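Multi-copper Oxidase CueO (Ochrobactrum, PDB 6EVG) probably oxidises phenolic substrates with molecular oxygen as a laccase-like multicopper oxidase, and is active towards lignin model compounds and lignosulfonate. Local coordinates at residues P66-N72 / G148-D154; A125-W129 / G267-E271; E343-L347 / S397-M401; H434-G440 / F486-V492. The contacts are given in a common frame with arbitrary orientation. Numbering follows the deposited sequence.

Following the chain from the N terminus, residues 66-72 pair in parallel with 148-154, and this pairing, interaction 1, closes a loop within the first multicopper oxidase region. Segment 125-129 lies inside this loop but finds its partner at 267-271, so interaction 2 crosses interaction 1; it joins the first cupredoxin-like domain to the second, and the two contacts touch because strands 148-153 and 126-131 are neighbours in one sheet. Interactions 3 and 4 follow in series. Interaction 3 closes a loop that includes the unmodelled residues 350-391, at the periphery, with Met401 reaching toward the copper, while interaction 4 pairs the histidine-rich strands of the last domain and touches interaction 2 through Trp129 and His491.

Interaction 1: residues P66-N72 / G148-D154; sequences PLVRLKN and GLMVVTD
Strands 67-71 and 148-153 run parallel and in register, Leu67 beside Leu149 through Lys71 beside Thr153, with axes 4.4 Å apart at closest and crossing at -18°. The hydrogen bonds alternate: Leu149 N to Pro66 O 2.9 Å, Val68 N to Leu149 O 2.8 Å, Val151 N to Val68 O 2.9 Å, Leu70 N to Val151 O 2.8 Å, Thr153 N to Leu70 O 2.9 Å and Asn72 N to Thr153 O 2.8 Å. Pro66, lacking an NH, needs only its carbonyl.

Leu67, Arg69, Lys71, Leu149, Val151 and Thr153 share one face, where Leu67 CD2 meets Val151 CG2 at 3.9 Å. On the other lie Val68, Leu70, Met150 and Val152; Leu70 (m) brings CD1 to 3.9 Å from SD of Met150 (t, t, m). The valines, all t, are beta-branched and suit the extended backbone; leucines and Met150 fill the buried space. Arg69, nearer solvent, is salt-bridged to Glu30.

The pair belongs to a cupredoxin-like beta-sandwich, strand 28-29 flanking 67-71 and strand 126-131 flanking 148-153.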
loop_
_atom_site.group_PDB
_atom_site.type_symbol
_atom_site.label_atom_id
_atom_site.label_comp_id
_atom_site.label_asym_id
_atom_site.label_seq_id
_atom_site.Cartn_x
_atom_site.Cartn_y
_atom_site.Cartn_z
ATOM N N PRO A 66 12.933 -4.888 4.376
ATOM C CA PRO A 66 13.062 -4.217 5.670
ATOM C C PRO A 66 11.961 -3.183 5.902
ATOM O O PRO A 66 11.297 -2.737 4.966
ATOM C CB PRO A 66 14.408 -3.525 5.570
ATOM C CG PRO A 66 14.541 -3.219 4.099
ATOM C CD PRO A 66 13.927 -4.420 3.428
ATOM N N LEU A 67 11.870 -2.767 7.170
ATOM C CA LEU A 67 11.183 -1.512 7.541
ATOM C C LEU A 67 12.263 -0.461 7.714
ATOM O O LEU A 67 13.105 -0.564 8.608
ATOM C CB LEU A 67 10.316 -1.696 8.777
ATOM C CG LEU A 67 9.478 -0.442 9.137
ATOM C CD1 LEU A 67 8.144 -0.812 9.698
ATOM C CD2 LEU A 67 10.218 0.529 10.005
ATOM N N VAL A 68 12.275 0.487 6.786
ATOM C CA VAL A 68 13.204 1.616 6.793
ATOM C C VAL A 68 12.575 2.733 7.613
ATOM O O VAL A 68 11.468 3.168 7.336
ATOM C CB VAL A 68 13.498 2.095 5.362
ATOM C CG1 VAL A 68 14.447 3.288 5.383
ATOM C CG2 VAL A 68 14.032 0.969 4.521
ATOM N N ARG A 69 13.263 3.181 8.686
ATOM C CA ARG A 69 12.750 4.264 9.524
ATOM C C ARG A 69 13.563 5.531 9.288
ATOM O O ARG A 69 14.805 5.499 9.440
ATOM C CB ARG A 69 12.784 3.855 10.974
ATOM C CG ARG A 69 12.120 4.891 11.868
ATOM C CD ARG A 69 11.654 4.281 13.189
ATOM N NE ARG A 69 12.803 4.004 13.933
ATOM C CZ ARG A 69 12.866 3.241 15.066
ATOM N NH1 ARG A 69 11.805 2.626 15.593
ATOM N NH2 ARG A 69 14.017 3.144 15.701
ATOM N N LEU A 70 12.901 6.571 8.834
ATOM C CA LEU A 70 13.475 7.846 8.490
ATOM C C LEU A 70 12.918 8.940 9.358
ATOM O O LEU A 70 11.729 8.974 9.665
ATOM C CB LEU A 70 13.141 8.162 7.047
ATOM C CG LEU A 70 13.622 7.131 6.010
ATOM C CD1 LEU A 70 13.170 7.547 4.631
ATOM C CD2 LEU A 70 15.091 6.876 6.065
ATOM N N LYS A 71 13.775 9.881 9.744
ATOM C CA LYS A 71 13.387 11.025 10.558
ATOM C C LYS A 71 13.005 12.195 9.675
ATOM O O LYS A 71 13.738 12.535 8.741
ATOM C CB LYS A 71 14.484 11.424 11.484
ATOM C CG LYS A 71 14.817 10.375 12.509
ATOM C CD LYS A 71 15.902 10.792 13.465
ATOM C CE LYS A 71 17.241 10.812 12.815
ATOM N NZ LYS A 71 18.310 10.700 13.872
ATOM N N ASN A 72 11.874 12.854 9.968
ATOM C CA ASN A 72 11.548 14.063 9.283
ATOM C C ASN A 72 12.725 15.024 9.431
ATOM O O ASN A 72 13.343 15.136 10.510
ATOM C CB ASN A 72 10.274 14.685 9.859
ATOM C CG ASN A 72 9.668 15.692 8.946
ATOM O OD1 ASN A 72 9.667 15.542 7.727
ATOM N ND2 ASN A 72 9.179 16.782 9.564
ATOM N N GLY A 148 9.022 -3.318 0.508
ATOM C CA GLY A 148 9.502 -3.009 1.863
ATOM C C GLY A 148 8.625 -1.906 2.455
ATOM O O GLY A 148 7.740 -1.406 1.799
ATOM N N LEU A 149 8.916 -1.588 3.708
ATOM C CA LEU A 149 8.128 -0.630 4.479
ATOM C C LEU A 149 8.972 0.589 4.790
ATOM O O LEU A 149 10.191 0.494 4.887
ATOM C CB LEU A 149 7.600 -1.281 5.767
ATOM C CG LEU A 149 6.807 -2.543 5.564
ATOM C CD1 LEU A 149 6.386 -3.135 6.907
ATOM C CD2 LEU A 149 5.585 -2.322 4.672
ATOM N N MET A 150 8.326 1.747 4.966
ATOM C CA MET A 150 9.052 3.000 5.183
ATOM C C MET A 150 8.308 3.918 6.102
ATOM O O MET A 150 7.293 4.489 5.670
ATOM C CB MET A 150 9.341 3.662 3.813
ATOM C CG MET A 150 10.178 4.914 3.924
ATOM S SD MET A 150 10.778 5.514 2.306
ATOM C CE MET A 150 12.110 4.402 1.966
ATOM N N VAL A 151 8.743 4.030 7.343
ATOM C CA VAL A 151 8.148 4.920 8.313
ATOM C C VAL A 151 8.876 6.249 8.328
ATOM O O VAL A 151 10.113 6.275 8.413
ATOM C CB VAL A 151 8.162 4.267 9.724
ATOM C CG1 VAL A 151 7.805 5.291 10.793
ATOM C CG2 VAL A 151 7.235 3.075 9.763
ATOM N N VAL A 152 8.119 7.348 8.241
ATOM C CA VAL A 152 8.635 8.677 8.535
ATOM C C VAL A 152 8.164 9.024 9.943
ATOM O O VAL A 152 6.962 9.000 10.205
ATOM C CB VAL A 152 8.152 9.743 7.528
ATOM C CG1 VAL A 152 8.582 11.128 7.983
ATOM C CG2 VAL A 152 8.723 9.426 6.146
ATOM N N THR A 153 9.080 9.343 10.824
ATOM C CA THR A 153 8.800 9.736 12.205
ATOM C C THR A 153 9.274 11.143 12.459
ATOM O O THR A 153 10.308 11.548 11.952
ATOM C CB THR A 153 9.381 8.763 13.200
ATOM O OG1 THR A 153 8.926 9.160 14.505
ATOM C CG2 THR A 153 10.866 8.655 13.130
ATOM N N ASP A 154 8.568 11.821 13.358
ATOM C CA ASP A 154 8.992 13.118 13.831
ATOM C C ASP A 154 9.383 13.102 15.294
ATOM O O ASP A 154 9.630 14.154 15.854
ATOM C CB ASP A 154 7.913 14.217 13.603
ATOM C CG ASP A 154 6.604 13.945 14.313
ATOM O OD1 ASP A 154 6.572 13.020 15.158
ATOM O OD2 ASP A 154 5.603 14.702 14.028
#

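Interaction 2: residues A125-W129 / G267-E271; sequences ASFNW and GERYE. With EDO (1,2-ethanediol), chain D.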
loop_
_atom_site.group_PDB
_atom_site.type_symbol
_atom_site.label_atom_id
_atom_site.label_comp_id
_atom_site.label_asym_id
_atom_site.label_seq_id
_atom_site.Cartn_x
_atom_site.Cartn_y
_atom_site.Cartn_z
ATOM N N ALA A 125 4.438 12.671 9.636
ATOM C CA ALA A 125 4.736 11.333 10.128
ATOM C C ALA A 125 3.706 10.340 9.586
ATOM O O ALA A 125 2.505 10.601 9.622
ATOM C CB ALA A 125 4.720 11.351 11.650
ATOM N N SER A 126 4.187 9.205 9.096
ATOM C CA SER A 126 3.334 8.296 8.317
ATOM C C SER A 126 3.995 6.974 8.103
ATOM O O SER A 126 5.228 6.811 8.205
ATOM C CB SER A 126 2.985 8.959 6.977
ATOM O OG SER A 126 4.152 9.461 6.318
ATOM N N PHE A 127 3.161 5.994 7.784
ATOM C CA PHE A 127 3.531 4.607 7.458
ATOM C C PHE A 127 3.362 4.404 5.960
ATOM O O PHE A 127 2.244 4.344 5.469
ATOM C CB PHE A 127 2.659 3.645 8.280
ATOM C CG PHE A 127 2.850 2.194 7.979
ATOM C CD1 PHE A 127 4.092 1.575 8.015
ATOM C CD2 PHE A 127 1.790 1.359 7.704
ATOM C CE1 PHE A 127 4.238 0.226 7.783
ATOM C CE2 PHE A 127 1.936 0.017 7.441
ATOM C CZ PHE A 127 3.156 -0.556 7.515
ATOM N N ASN A 128 4.501 4.332 5.291
ATOM C CA ASN A 128 4.615 4.259 3.824
ATOM C C ASN A 128 5.235 2.950 3.418
ATOM O O ASN A 128 5.578 2.103 4.276
ATOM C CB ASN A 128 5.361 5.492 3.313
ATOM C CG ASN A 128 4.760 6.754 3.911
ATOM O OD1 ASN A 128 3.588 7.042 3.651
ATOM N ND2 ASN A 128 5.546 7.467 4.679
ATOM N N TRP A 129 5.449 2.745 2.122
ATOM C CA TRP A 129 6.027 1.487 1.653
ATOM C C TRP A 129 6.663 1.694 0.292
ATOM O O TRP A 129 6.645 2.789 -0.253
ATOM C CB TRP A 129 5.025 0.331 1.691
ATOM C CG TRP A 129 3.908 0.410 0.700
ATOM C CD1 TRP A 129 2.954 1.367 0.548
ATOM C CD2 TRP A 129 3.559 -0.639 -0.210
ATOM N NE1 TRP A 129 2.047 0.978 -0.419
ATOM C CE2 TRP A 129 2.421 -0.248 -0.911
ATOM C CE3 TRP A 129 4.131 -1.886 -0.511
ATOM C CZ2 TRP A 129 1.812 -1.078 -1.871
ATOM C CZ3 TRP A 129 3.557 -2.702 -1.443
ATOM C CH2 TRP A 129 2.374 -2.296 -2.123
ATOM N N GLY A 267 -2.465 -1.335 -1.468
ATOM C CA GLY A 267 -1.771 -0.066 -1.393
ATOM C C GLY A 267 -2.122 0.830 -0.250
ATOM O O GLY A 267 -1.331 1.737 0.076
ATOM N N GLU A 268 -3.274 0.615 0.386
ATOM C CA GLU A 268 -3.657 1.380 1.553
ATOM C C GLU A 268 -2.935 0.898 2.790
ATOM O O GLU A 268 -2.601 -0.279 2.937
ATOM C CB GLU A 268 -5.175 1.289 1.813
ATOM C CG GLU A 268 -6.072 1.937 0.779
ATOM C CD GLU A 268 -7.509 1.987 1.331
ATOM O OE1 GLU A 268 -8.214 0.959 1.198
ATOM O OE2 GLU A 268 -7.866 3.047 1.906
ATOM N N ARG A 269 -2.796 1.877 3.700
ATOM C CA ARG A 269 -2.261 1.599 5.037
ATOM C C ARG A 269 -3.201 2.165 6.075
ATOM O O ARG A 269 -3.730 3.265 5.920
ATOM C CB ARG A 269 -0.863 2.232 5.274
ATOM C CG ARG A 269 0.269 1.633 4.444
ATOM C CD ARG A 269 0.386 2.201 3.038
ATOM N NE ARG A 269 0.863 3.573 3.071
ATOM C CZ ARG A 269 0.641 4.467 2.120
ATOM N NH1 ARG A 269 -0.103 4.173 1.043
ATOM N NH2 ARG A 269 1.185 5.684 2.226
ATOM N N TYR A 270 -3.339 1.446 7.202
ATOM C CA TYR A 270 -4.002 1.988 8.380
ATOM C C TYR A 270 -3.173 1.583 9.608
ATOM O O TYR A 270 -2.753 0.424 9.734
ATOM C CB TYR A 270 -5.418 1.446 8.550
ATOM C CG TYR A 270 -6.376 1.971 7.498
ATOM C CD1 TYR A 270 -7.009 3.187 7.667
ATOM C CD2 TYR A 270 -6.598 1.290 6.320
ATOM C CE1 TYR A 270 -7.883 3.678 6.690
ATOM C CE2 TYR A 270 -7.467 1.765 5.348
ATOM C CZ TYR A 270 -8.084 2.962 5.549
ATOM O OH TYR A 270 -8.926 3.510 4.560
ATOM N N GLU A 271 -3.012 2.542 10.518
ATOM C CA GLU A 271 -2.418 2.236 11.841
ATOM C C GLU A 271 -3.561 2.192 12.855
ATOM O O GLU A 271 -4.382 3.136 12.905
ATOM C CB GLU A 271 -1.400 3.275 12.244
ATOM C CG GLU A 271 -0.262 3.494 11.251
ATOM C CD GLU A 271 0.795 4.437 11.738
ATOM O OE1 GLU A 271 1.215 4.331 12.892
ATOM O OE2 GLU A 271 1.175 5.329 10.972
HETATM C C1 EDO D . -11.305 4.372 1.669
HETATM O O1 EDO D . -10.305 3.803 0.827
HETATM C C2 EDO D . -12.538 4.679 0.852
HETATM O O2 EDO D . -13.183 3.498 0.347
HETATM O O HOH W 1 0.506 6.616 8.635
#
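Arg269 folds back on itself to make this contact. Its m, p, p rotamer at chi1 to chi3 curls the chain so that the guanidinium lies beside the edge of strand 126-129. NE donates to Phe127 O at 2.9 Å, nearly linearly, and NH2 to Asn128 OD1 at 3.1 Å; both acceptors lie near the guanidinium plane. NH1 turns back to Gly267 O, 2.9 Å away, and NH2 also forms a salt bridge with Asp462, compensating the buried charge. Arginine suits the place because one planar group can serve several acceptors. With Trp129 in the p rotamer (chi1 69°), its CD1 lies over a guanidinium face and 3.7 Å from Arg269 CD; the t rotamer of Phe127 sets CD2 3.6 Å from Arg269 CG.

The strand axes are 7.7 Å apart, too far for a shared sheet: side chains bridge the first and second cupredoxin-like domains inferred from the family, and Asp462 brings in the C-terminal one, so Arg269 sits where all three meet.

Asn128 (m) also donates from ND2 to Ser126 OG at 2.9 Å, orienting its amide. Glu271 (m, t) extends until OE2 is 3.5 Å from Phe127 CB; water 1 links OE2 (2.8 Å) with Phe127 N (2.9 Å), while OE1 salt-bridges Arg221. At Gly267, phi +93°, a CB would collide with the carbonyl oxygen of the residue before, so glycine fits.

Interaction 3: residues E343-L347 / S397-M401; sequences ENMKL and SGVEM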
loop_
_atom_site.group_PDB
_atom_site.type_symbol
_atom_site.label_atom_id
_atom_site.label_comp_id
_atom_site.label_asym_id
_atom_site.label_seq_id
_atom_site.Cartn_x
_atom_site.Cartn_y
_atom_site.Cartn_z
ATOM N N GLU A 343 -15.430 -5.699 -24.686
ATOM C CA GLU A 343 -14.358 -5.987 -25.652
ATOM C C GLU A 343 -13.477 -7.132 -25.146
ATOM O O GLU A 343 -13.070 -7.989 -25.904
ATOM C CB GLU A 343 -13.606 -4.674 -25.932
ATOM C CG GLU A 343 -14.422 -3.628 -26.750
ATOM C CD GLU A 343 -14.861 -3.970 -28.243
ATOM O OE1 GLU A 343 -14.228 -4.803 -28.950
ATOM O OE2 GLU A 343 -15.858 -3.364 -28.781
ATOM N N ASN A 344 -13.130 -7.144 -23.851
ATOM C CA ASN A 344 -12.322 -8.213 -23.281
ATOM C C ASN A 344 -13.062 -9.562 -23.201
ATOM O O ASN A 344 -12.426 -10.596 -23.362
ATOM C CB ASN A 344 -11.808 -7.801 -21.906
ATOM C CG ASN A 344 -10.811 -6.655 -21.980
ATOM O OD1 ASN A 344 -9.977 -6.584 -22.908
ATOM N ND2 ASN A 344 -10.877 -5.780 -21.006
ATOM N N MET A 345 -14.390 -9.596 -22.981
ATOM C CA MET A 345 -15.125 -10.904 -22.944
ATOM C C MET A 345 -15.180 -11.489 -24.326
ATOM O O MET A 345 -15.137 -12.735 -24.525
ATOM C CB MET A 345 -16.544 -10.733 -22.344
ATOM C CG MET A 345 -16.598 -10.647 -20.817
ATOM S SD MET A 345 -16.128 -12.101 -19.790
ATOM C CE MET A 345 -17.509 -13.131 -20.270
ATOM N N LYS A 346 -15.239 -10.612 -25.324
ATOM C CA LYS A 346 -15.200 -11.081 -26.702
ATOM C C LYS A 346 -13.874 -11.793 -26.974
ATOM O O LYS A 346 -13.870 -12.829 -27.596
ATOM C CB LYS A 346 -15.348 -9.904 -27.637
ATOM C CG LYS A 346 -15.367 -10.322 -29.065
ATOM C CD LYS A 346 -15.777 -9.176 -29.939
ATOM C CE LYS A 346 -15.651 -9.613 -31.402
ATOM N NZ LYS A 346 -16.053 -8.562 -32.330
ATOM N N LEU A 347 -12.798 -11.265 -26.438
ATOM C CA LEU A 347 -11.485 -11.876 -26.552
ATOM C C LEU A 347 -11.480 -13.228 -25.907
ATOM O O LEU A 347 -11.018 -14.178 -26.495
ATOM C CB LEU A 347 -10.455 -10.937 -25.900
ATOM C CG LEU A 347 -9.007 -11.335 -25.864
ATOM C CD1 LEU A 347 -8.429 -11.459 -27.277
ATOM C CD2 LEU A 347 -8.298 -10.274 -25.031
ATOM N N SER A 397 -1.523 -10.228 -24.033
ATOM C CA SER A 397 -2.802 -10.915 -23.889
ATOM C C SER A 397 -3.889 -10.408 -24.809
ATOM O O SER A 397 -4.897 -11.105 -24.994
ATOM C CB SER A 397 -3.274 -10.798 -22.435
ATOM O OG SER A 397 -3.611 -9.464 -22.116
ATOM N N GLY A 398 -3.781 -9.153 -25.230
ATOM C CA GLY A 398 -4.929 -8.481 -25.882
ATOM C C GLY A 398 -5.910 -7.811 -24.992
ATOM O O GLY A 398 -6.751 -7.052 -25.482
ATOM N N VAL A 399 -5.833 -8.059 -23.682
ATOM C CA VAL A 399 -6.749 -7.416 -22.766
ATOM C C VAL A 399 -6.323 -5.973 -22.604
ATOM O O VAL A 399 -5.116 -5.686 -22.428
ATOM C CB VAL A 399 -6.681 -8.146 -21.383
ATOM C CG1 VAL A 399 -7.461 -7.407 -20.334
ATOM C CG2 VAL A 399 -7.102 -9.605 -21.506
ATOM N N GLU A 400 -7.265 -5.047 -22.589
ATOM C CA GLU A 400 -6.998 -3.636 -22.389
ATOM C C GLU A 400 -8.027 -3.035 -21.464
ATOM O O GLU A 400 -9.217 -3.383 -21.538
ATOM C CB GLU A 400 -6.952 -2.849 -23.709
ATOM C CG GLU A 400 -5.937 -3.334 -24.770
ATOM C CD GLU A 400 -5.994 -2.527 -26.073
ATOM O OE1 GLU A 400 -6.905 -1.716 -26.279
ATOM O OE2 GLU A 400 -5.174 -2.767 -26.955
ATOM N N MET A 401 -7.612 -2.091 -20.635
ATOM C CA MET A 401 -8.486 -1.302 -19.776
ATOM C C MET A 401 -7.975 0.125 -19.789
ATOM O O MET A 401 -6.881 0.435 -20.335
ATOM C CB MET A 401 -8.484 -1.883 -18.352
ATOM C CG MET A 401 -9.049 -3.236 -18.284
ATOM S SD MET A 401 -9.129 -3.828 -16.573
ATOM C CE MET A 401 -9.676 -5.454 -16.844
HETATM O O HOH W 2 -9.381 -6.128 -25.445
#
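This is a helix-to-loop contact at the periphery of the C-terminal part of the protein, in which one asparagine of helix 341-348 reads the backbone of the loop 397-401. Asn344 OD1 accepts from Glu400 N at 3.1 Å and Asn344 ND2 donates to Glu400 O at 3.0 Å, so the amide pairs with both polar backbone groups of one residue. Asparagine suits because its side chain carries donor and acceptor together. Water 2 adds a bridge, donating to Asn344 OD1 (2.6 Å) and to Gly398 O (2.8 Å).

The loop is shaped by an ST turn, Val399 N donating at 3.1 Å to Ser397 OG, which is also hydrogen-bonded to Ala394 O. Gly398 takes phi +87° and leaves room for Leu347, whose CD2 comes 3.4 Å from Gly398 C and 3.8 Å from Val399 CG2. Helix 191-196 borders both segments, meeting Leu347 through Ile191 and Ser397 through Leu194. The side chain of Met401 packs on Met500 and comes within about 6 Å of the copper (nearest atoms).

Interaction 4: residues H434-G440 / F486-V492; sequences HPFHIHG and FMFHCHV. With CU (copper (II) ion), chain B; EDO (1,2-ethanediol), chain C.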
loop_
_atom_site.group_PDB
_atom_site.type_symbol
_atom_site.label_atom_id
_atom_site.label_comp_id
_atom_site.label_asym_id
_atom_site.label_seq_id
_atom_site.Cartn_x
_atom_site.Cartn_y
_atom_site.Cartn_z
ATOM N N HIS A 434 -12.525 -0.514 -7.342
ATOM C CA HIS A 434 -11.108 -0.363 -7.758
ATOM C C HIS A 434 -10.387 0.518 -6.787
ATOM O O HIS A 434 -10.874 1.595 -6.439
ATOM C CB HIS A 434 -10.993 0.272 -9.162
ATOM C CG HIS A 434 -11.612 -0.543 -10.257
ATOM N ND1 HIS A 434 -10.893 -1.391 -11.085
ATOM C CD2 HIS A 434 -12.919 -0.646 -10.651
ATOM C CE1 HIS A 434 -11.728 -1.975 -11.913
ATOM N NE2 HIS A 434 -12.956 -1.562 -11.667
ATOM N N PRO A 435 -9.167 0.119 -6.347
ATOM C CA PRO A 435 -8.335 1.029 -5.504
ATOM C C PRO A 435 -7.587 2.041 -6.376
ATOM O O PRO A 435 -6.728 1.724 -7.133
ATOM C CB PRO A 435 -7.413 0.039 -4.824
ATOM C CG PRO A 435 -7.247 -1.092 -5.800
ATOM C CD PRO A 435 -8.589 -1.201 -6.526
ATOM N N PHE A 436 -7.904 3.303 -6.190
ATOM C CA PHE A 436 -7.221 4.411 -6.840
ATOM C C PHE A 436 -5.933 4.747 -6.107
ATOM O O PHE A 436 -5.977 4.952 -4.904
ATOM C CB PHE A 436 -8.141 5.629 -6.791
ATOM C CG PHE A 436 -7.531 6.899 -7.300
ATOM C CD1 PHE A 436 -7.463 7.142 -8.665
ATOM C CD2 PHE A 436 -7.064 7.879 -6.464
ATOM C CE1 PHE A 436 -6.933 8.344 -9.118
ATOM C CE2 PHE A 436 -6.540 9.046 -6.902
ATOM C CZ PHE A 436 -6.444 9.276 -8.278
ATOM N N HIS A 437 -4.823 4.924 -6.840
ATOM C CA HIS A 437 -3.597 5.457 -6.252
ATOM C C HIS A 437 -3.032 6.527 -7.165
ATOM O O HIS A 437 -2.982 6.357 -8.389
ATOM C CB HIS A 437 -2.537 4.334 -6.018
ATOM C CG HIS A 437 -1.175 4.822 -5.578
ATOM N ND1 HIS A 437 -1.016 5.696 -4.502
ATOM C CD2 HIS A 437 0.076 4.542 -6.021
ATOM C CE1 HIS A 437 0.300 5.942 -4.361
ATOM N NE2 HIS A 437 0.971 5.245 -5.245
ATOM N N ILE A 438 -2.645 7.649 -6.550
ATOM C CA ILE A 438 -1.924 8.717 -7.259
ATOM C C ILE A 438 -0.521 8.836 -6.688
ATOM O O ILE A 438 -0.323 8.891 -5.473
ATOM C CB ILE A 438 -2.716 10.034 -7.221
ATOM C CG1 ILE A 438 -2.036 11.083 -8.118
ATOM C CG2 ILE A 438 -2.959 10.569 -5.833
ATOM C CD1 ILE A 438 -2.968 12.232 -8.535
ATOM N N HIS A 439 0.461 8.870 -7.580
ATOM C CA HIS A 439 1.850 9.148 -7.237
ATOM C C HIS A 439 2.085 10.665 -7.190
ATOM O O HIS A 439 1.598 11.370 -8.067
ATOM C CB HIS A 439 2.826 8.573 -8.249
ATOM C CG HIS A 439 2.711 7.121 -8.524
ATOM N ND1 HIS A 439 3.808 6.395 -8.938
ATOM C CD2 HIS A 439 1.701 6.233 -8.442
ATOM C CE1 HIS A 439 3.443 5.144 -9.129
ATOM N NE2 HIS A 439 2.161 5.016 -8.827
ATOM N N GLY A 440 2.873 11.120 -6.220
ATOM C CA GLY A 440 3.298 12.517 -6.273
ATOM C C GLY A 440 2.300 13.569 -5.884
ATOM O O GLY A 440 2.538 14.749 -6.078
ATOM N N PHE A 486 4.523 11.828 -13.136
ATOM C CA PHE A 486 3.843 11.042 -12.087
ATOM C C PHE A 486 2.699 10.275 -12.723
ATOM O O PHE A 486 2.379 10.475 -13.912
ATOM C CB PHE A 486 3.390 11.972 -10.960
ATOM C CG PHE A 486 4.446 12.346 -9.941
ATOM C CD1 PHE A 486 5.256 11.413 -9.352
ATOM C CD2 PHE A 486 4.574 13.677 -9.521
ATOM C CE1 PHE A 486 6.158 11.777 -8.339
ATOM C CE2 PHE A 486 5.491 14.041 -8.563
ATOM C CZ PHE A 486 6.284 13.068 -7.956
ATOM N N MET A 487 2.150 9.333 -12.012
ATOM C CA MET A 487 1.142 8.439 -12.527
ATOM C C MET A 487 -0.030 8.358 -11.588
ATOM O O MET A 487 0.115 8.599 -10.395
ATOM C CB MET A 487 1.727 7.062 -12.776
ATOM C CG MET A 487 2.960 7.248 -13.742
ATOM S SD MET A 487 3.756 5.754 -14.177
ATOM C CE MET A 487 2.901 5.420 -15.579
ATOM N N PHE A 488 -1.173 7.953 -12.123
ATOM C CA PHE A 488 -2.335 7.568 -11.336
ATOM C C PHE A 488 -2.932 6.347 -11.966
ATOM O O PHE A 488 -2.923 6.202 -13.199
ATOM C CB PHE A 488 -3.300 8.732 -11.121
ATOM C CG PHE A 488 -3.900 9.324 -12.372
ATOM C CD1 PHE A 488 -3.211 10.275 -13.084
ATOM C CD2 PHE A 488 -5.200 9.044 -12.804
ATOM C CE1 PHE A 488 -3.786 10.929 -14.207
ATOM C CE2 PHE A 488 -5.760 9.670 -13.916
ATOM C CZ PHE A 488 -5.047 10.620 -14.610
ATOM N N HIS A 489 -3.504 5.448 -11.151
ATOM C CA HIS A 489 -3.865 4.147 -11.668
ATOM C C HIS A 489 -4.730 3.391 -10.672
ATOM O O HIS A 489 -4.808 3.740 -9.509
ATOM C CB HIS A 489 -2.594 3.320 -12.034
ATOM C CG HIS A 489 -1.621 3.152 -10.908
ATOM N ND1 HIS A 489 -1.646 2.058 -10.078
ATOM C CD2 HIS A 489 -0.586 3.908 -10.488
ATOM C CE1 HIS A 489 -0.652 2.173 -9.196
ATOM N NE2 HIS A 489 -0.021 3.311 -9.392
ATOM N N CYS A 490 -5.250 2.268 -11.163
ATOM C CA CYS A 490 -5.825 1.245 -10.301
ATOM C C CYS A 490 -4.679 0.466 -9.689
ATOM O O CYS A 490 -3.700 0.136 -10.356
ATOM C CB CYS A 490 -6.746 0.346 -11.076
ATOM S SG CYS A 490 -7.503 -0.907 -10.023
ATOM N N HIS A 491 -4.821 0.127 -8.398
ATOM C CA HIS A 491 -3.864 -0.680 -7.670
ATOM C C HIS A 491 -4.181 -2.189 -7.636
ATOM O O HIS A 491 -3.470 -2.919 -6.949
ATOM C CB HIS A 491 -3.584 -0.104 -6.254
ATOM C CG HIS A 491 -2.157 -0.179 -5.814
ATOM N ND1 HIS A 491 -1.495 -1.324 -5.475
ATOM C CD2 HIS A 491 -1.233 0.827 -5.726
ATOM C CE1 HIS A 491 -0.203 -1.007 -5.197
ATOM N NE2 HIS A 491 -0.035 0.295 -5.321
ATOM N N VAL A 492 -5.192 -2.631 -8.422
ATOM C CA VAL A 492 -5.270 -4.031 -8.806
ATOM C C VAL A 492 -4.209 -4.212 -9.883
ATOM O O VAL A 492 -4.303 -3.621 -10.935
ATOM C CB VAL A 492 -6.693 -4.415 -9.304
ATOM C CG1 VAL A 492 -6.697 -5.784 -9.930
ATOM C CG2 VAL A 492 -7.654 -4.377 -8.149
HETATM CU CU CU B . -8.990 -1.967 -11.168
HETATM C C1 EDO C . 6.895 8.004 -10.311
HETATM O O1 EDO C . 5.967 8.110 -9.225
HETATM C C2 EDO C . 6.591 6.997 -11.346
HETATM O O2 EDO C . 6.252 5.731 -10.758
#
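Strands 434-438 and 486-490 pair antiparallel, satisfying each other's backbone. His437 and His489 form a hydrogen-bonded pair (His437 N to His489 O 2.9 Å, His489 N to His437 O 3.0 Å), flanked by His491 N to Pro435 O (2.8 Å) and His439 N to Met487 O (2.8 Å). Buried Met487 N finds no partner.

Phe436, Ile438 and Phe488 pack on the Cys490 face, while His437 and His489 lie on the other. His489 ND1 donates to Cys490 O (2.8 Å), His437 is hydrogen-bonded through ND1 to Asp462 O and through NE2 to His91, and His439 ND1 donates to ethanediol O1 (2.8 Å). Gly440 CA sits over the Phe486 ring, where a side chain would clash.

Copper is bound by His434 ND1 (2.0 Å), whose NE2 is hydrogen-bonded to Glu339, by Cys490 SG (2.2 Å) and by His495; Val492 N also donates to Cys490 SG (3.3 Å), as in type 1 cupredoxin sites. In multicopper oxidases the His-Cys-His motif, here His489-Cys490-His491, carries electrons from this copper to a trinuclear cluster, to which His-X-His motifs such as His437-Ile438-His439 supply ligands. His439 NE2 and His489 NE2 instead share a 2.8 Å hydrogen bond, consistent with no copper between them.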